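Local coordinates for protein acetyltransferase, GNAT family (Streptococcus agalactiae 2603V/R, PDB 2PC1) that probably transfers an acyl group, as a GNAT-family acetyltransferase, to an acceptor that has not been identified, at residues W104-F114 and L136-C147. Sequence-based numbering, arbitrary orientation. Where two conformers were deposited one is given.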
# COMPACT_ATOMS: atom_id res chain seq x y z
N TRP A 104 11.01 15.27 -3.58
CA TRP A 104 9.59 15.15 -3.85
C TRP A 104 9.16 16.16 -4.90
O TRP A 104 9.87 17.16 -5.17
CB TRP A 104 8.80 15.34 -2.57
CG TRP A 104 9.01 14.29 -1.53
CD1 TRP A 104 9.71 14.40 -0.35
CD2 TRP A 104 8.53 12.96 -1.58
NE1 TRP A 104 9.68 13.22 0.32
CE2 TRP A 104 8.97 12.30 -0.41
CE3 TRP A 104 7.75 12.25 -2.51
CZ2 TRP A 104 8.65 10.98 -0.14
CZ3 TRP A 104 7.43 10.96 -2.22
CH2 TRP A 104 7.88 10.33 -1.04
N LEU A 105 8.02 15.92 -5.53
CA LEU A 105 7.51 16.83 -6.54
C LEU A 105 7.20 18.18 -5.92
O LEU A 105 7.31 19.20 -6.59
CB LEU A 105 6.25 16.25 -7.17
CG LEU A 105 6.42 14.90 -7.85
CD1 LEU A 105 5.08 14.46 -8.38
CD2 LEU A 105 7.43 14.97 -8.96
N HIS A 106 6.75 18.17 -4.67
CA HIS A 106 6.62 19.36 -3.82
C HIS A 106 6.67 18.90 -2.37
O HIS A 106 6.40 17.72 -2.10
CB HIS A 106 5.37 20.24 -4.12
CG HIS A 106 4.04 19.63 -3.74
ND1 HIS A 106 3.68 19.35 -2.44
CD2 HIS A 106 2.97 19.29 -4.50
CE1 HIS A 106 2.46 18.83 -2.42
NE2 HIS A 106 2.02 18.77 -3.66
N ASP A 107 6.91 19.84 -1.45
CA ASP A 107 7.24 19.48 -0.07
C ASP A 107 6.11 19.74 0.92
O ASP A 107 6.35 19.99 2.10
CB ASP A 107 8.51 20.20 0.38
CG ASP A 107 9.20 19.49 1.55
OD1 ASP A 107 8.93 18.29 1.77
OD2 ASP A 107 10.02 20.14 2.24
N ASN A 108 4.86 19.64 0.47
CA ASN A 108 3.76 19.79 1.42
C ASN A 108 3.89 18.75 2.54
O ASN A 108 4.36 17.63 2.35
CB ASN A 108 2.39 19.72 0.74
CG ASN A 108 1.27 20.30 1.61
OD1 ASN A 108 0.76 19.64 2.52
ND2 ASN A 108 0.89 21.54 1.33
N HIS A 109 3.51 19.16 3.74
CA HIS A 109 3.63 18.35 4.93
C HIS A 109 2.58 17.25 5.00
O HIS A 109 2.82 16.19 5.55
CB HIS A 109 3.45 19.27 6.14
CG HIS A 109 3.67 18.60 7.46
ND1 HIS A 109 4.92 18.52 8.04
CD2 HIS A 109 2.82 17.97 8.29
CE1 HIS A 109 4.81 17.88 9.19
NE2 HIS A 109 3.56 17.54 9.37
N ARG A 110 1.39 17.50 4.47
CA ARG A 110 0.27 16.59 4.67
C ARG A 110 -0.08 15.93 3.36
O ARG A 110 -0.24 16.60 2.35
CB ARG A 110 -0.95 17.37 5.14
CG ARG A 110 -2.18 16.54 5.26
CD ARG A 110 -3.37 17.39 5.59
NE ARG A 110 -4.52 16.55 5.85
CZ ARG A 110 -5.71 17.02 6.20
NH1 ARG A 110 -5.89 18.32 6.34
NH2 ARG A 110 -6.69 16.18 6.42
N TYR A 111 -0.14 14.61 3.37
CA TYR A 111 -0.44 13.84 2.15
C TYR A 111 -1.06 12.51 2.55
O TYR A 111 -1.15 12.21 3.71
CB TYR A 111 0.83 13.68 1.28
CG TYR A 111 2.07 13.40 2.08
CD1 TYR A 111 2.33 12.13 2.57
CD2 TYR A 111 2.98 14.41 2.38
CE1 TYR A 111 3.44 11.89 3.37
CE2 TYR A 111 4.06 14.18 3.17
CZ TYR A 111 4.31 12.90 3.62
OH TYR A 111 5.41 12.67 4.42
N LEU A 112 -1.48 11.75 1.56
CA LEU A 112 -1.97 10.38 1.79
C LEU A 112 -0.88 9.41 1.45
O LEU A 112 -0.28 9.50 0.39
CB LEU A 112 -3.20 10.11 0.91
CG LEU A 112 -4.44 10.86 1.34
CD1 LEU A 112 -5.49 10.77 0.25
CD2 LEU A 112 -5.00 10.29 2.63
N THR A 113 -0.63 8.48 2.35
CA THR A 113 0.36 7.46 2.11
C THR A 113 -0.30 6.09 2.18
O THR A 113 -1.16 5.86 3.03
CB THR A 113 1.53 7.54 3.14
OG1 THR A 113 2.01 8.89 3.22
CG2 THR A 113 2.67 6.62 2.73
N PHE A 114 0.09 5.19 1.29
CA PHE A 114 -0.36 3.82 1.34
C PHE A 114 0.76 2.96 1.86
O PHE A 114 1.87 3.06 1.37
CB PHE A 114 -0.74 3.28 -0.06
CG PHE A 114 -1.87 4.01 -0.75
CD1 PHE A 114 -2.71 4.91 -0.12
CD2 PHE A 114 -2.07 3.78 -2.12
CE1 PHE A 114 -3.73 5.54 -0.83
CE2 PHE A 114 -3.09 4.41 -2.82
CZ PHE A 114 -3.91 5.28 -2.19
N LEU A 136 -8.94 3.45 -4.45
CA LEU A 136 -8.57 4.27 -3.28
C LEU A 136 -8.22 5.69 -3.68
O LEU A 136 -8.61 6.64 -3.01
CB LEU A 136 -7.37 3.68 -2.54
CG LEU A 136 -7.65 2.37 -1.81
CD1 LEU A 136 -6.33 1.82 -1.27
CD2 LEU A 136 -8.67 2.55 -0.69
N ILE A 137 -7.49 5.85 -4.77
CA ILE A 137 -7.12 7.19 -5.25
C ILE A 137 -8.37 7.95 -5.68
O ILE A 137 -8.55 9.10 -5.35
CB ILE A 137 -6.11 7.10 -6.40
CG1 ILE A 137 -4.78 6.56 -5.87
CG2 ILE A 137 -5.91 8.48 -7.05
CD1 ILE A 137 -3.85 6.03 -6.92
N GLU A 138 -9.25 7.29 -6.42
CA GLU A 138 -10.49 7.96 -6.86
C GLU A 138 -11.35 8.36 -5.68
O GLU A 138 -11.95 9.44 -5.69
CB GLU A 138 -11.27 7.05 -7.78
CG GLU A 138 -10.50 6.64 -9.04
CD GLU A 138 -10.78 7.49 -10.24
OE1 GLU A 138 -11.41 8.56 -10.10
OE2 GLU A 138 -10.35 7.06 -11.34
N GLY A 139 -11.37 7.52 -4.65
CA GLY A 139 -12.21 7.73 -3.47
C GLY A 139 -11.73 8.74 -2.46
O GLY A 139 -12.44 9.08 -1.53
N HIS A 140 -10.50 9.23 -2.61
CA HIS A 140 -9.95 10.20 -1.67
C HIS A 140 -9.65 11.49 -2.40
O HIS A 140 -9.22 11.48 -3.55
CB HIS A 140 -8.65 9.67 -1.07
CG HIS A 140 -8.87 8.62 -0.03
ND1 HIS A 140 -9.06 7.29 -0.34
CD2 HIS A 140 -8.93 8.71 1.32
CE1 HIS A 140 -9.21 6.60 0.79
NE2 HIS A 140 -9.13 7.44 1.81
N LYS A 141 -9.86 12.62 -1.72
CA LYS A 141 -9.59 13.91 -2.34
C LYS A 141 -8.11 14.08 -2.63
O LYS A 141 -7.74 14.55 -3.70
CB LYS A 141 -10.06 15.07 -1.47
CG LYS A 141 -9.80 16.44 -2.09
N GLY A 142 -7.27 13.69 -1.68
CA GLY A 142 -5.84 13.93 -1.82
C GLY A 142 -5.61 15.43 -1.88
O GLY A 142 -6.09 16.15 -0.98
N PRO A 143 -4.97 15.94 -2.94
CA PRO A 143 -4.57 15.27 -4.17
C PRO A 143 -3.18 14.63 -4.18
O PRO A 143 -2.77 14.13 -5.20
CB PRO A 143 -4.62 16.42 -5.18
CG PRO A 143 -4.17 17.60 -4.38
CD PRO A 143 -4.73 17.40 -3.01
N ASP A 144 -2.48 14.65 -3.04
CA ASP A 144 -1.09 14.22 -2.96
C ASP A 144 -1.06 12.83 -2.35
O ASP A 144 -1.43 12.62 -1.20
CB ASP A 144 -0.34 15.24 -2.11
CG ASP A 144 1.13 15.02 -2.00
OD1 ASP A 144 1.66 14.00 -2.44
OD2 ASP A 144 1.79 15.91 -1.43
N PHE A 145 -0.62 11.87 -3.16
CA PHE A 145 -0.54 10.47 -2.79
C PHE A 145 0.91 10.02 -2.84
O PHE A 145 1.60 10.27 -3.83
CB PHE A 145 -1.36 9.61 -3.77
CG PHE A 145 -2.83 9.86 -3.67
CD1 PHE A 145 -3.42 10.92 -4.34
CD2 PHE A 145 -3.64 9.03 -2.91
CE1 PHE A 145 -4.78 11.15 -4.27
CE2 PHE A 145 -5.00 9.26 -2.85
CZ PHE A 145 -5.55 10.32 -3.50
N ARG A 146 1.37 9.36 -1.80
CA ARG A 146 2.75 8.88 -1.75
C ARG A 146 2.81 7.41 -1.36
O ARG A 146 1.90 6.85 -0.76
CB ARG A 146 3.53 9.72 -0.79
CG ARG A 146 3.48 11.20 -1.21
CD ARG A 146 4.47 12.06 -0.47
NE ARG A 146 4.16 13.46 -0.76
CZ ARG A 146 4.92 14.49 -0.41
NH1 ARG A 146 6.08 14.29 0.19
NH2 ARG A 146 4.48 15.72 -0.61
N CYS A 147 3.89 6.76 -1.70
CA CYS A 147 4.09 5.33 -1.42
C CYS A 147 5.56 5.08 -1.50
O CYS A 147 6.29 5.80 -2.20
CB CYS A 147 3.36 4.49 -2.45
SG CYS A 147 3.17 2.75 -1.99
O HOH W 1 6.93 16.46 1.91
O HOH W 2 0.20 17.61 0.00
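Arg-146 is sandwiched between two aromatic rings, Trp-104 and Tyr-111. Its guanidinium lies flat on Tyr-111, centres 3.9 Å apart and planes at 14°, with the methylene CD over the centre of the same ring. On the other side the indole, turned 37° from the guanidinium, takes NH1 over its face, 3.3 Å from CD2 of Trp-104, in a cation-pi contact. The chain is extended from CG to NE, which lays CD and the guanidinium in turn between the rings. Asp-144 grips this group side-on and should steady its charge: NE meets OD1, while NH2 reaches the syn lone pair of OD2 at 2.8 Å.

Beneath the sandwich, parallel strands 111-114 and 144-147 are joined by alternating backbone bonds, Leu-112 N to Asp-144 O, Arg-146 N to Leu-112 O (2.7 Å) and Phe-114 N to Arg-146 O. Leu-112 and Phe-145 occupy the opposite face, side by side, CD1 3.5 Å from CE2. Phe-114 pushes CZ toward CB of Leu-136 (3.8 Å), tying the helix end to the strands.

The loop side is wetter. Exposed His-106 brings CE1 to 3.2 Å from OD2 of Asp-144; one water links that oxygen to Arg-110 O, and another accepts from Arg-146 NH1 and lies within hydrogen-bonding distance of Asn-108 O and Asp-107 OD1.

The contact belongs to the beta-alpha-beta unit of strand 111-119, helix 127-139 and strand 144-149 in the GNAT fold. Strand 81-91 flanks the pair beyond 111-119, and strand 177-183 lies beyond 144-149, where Gln-181 donates to Asp-144 OD1.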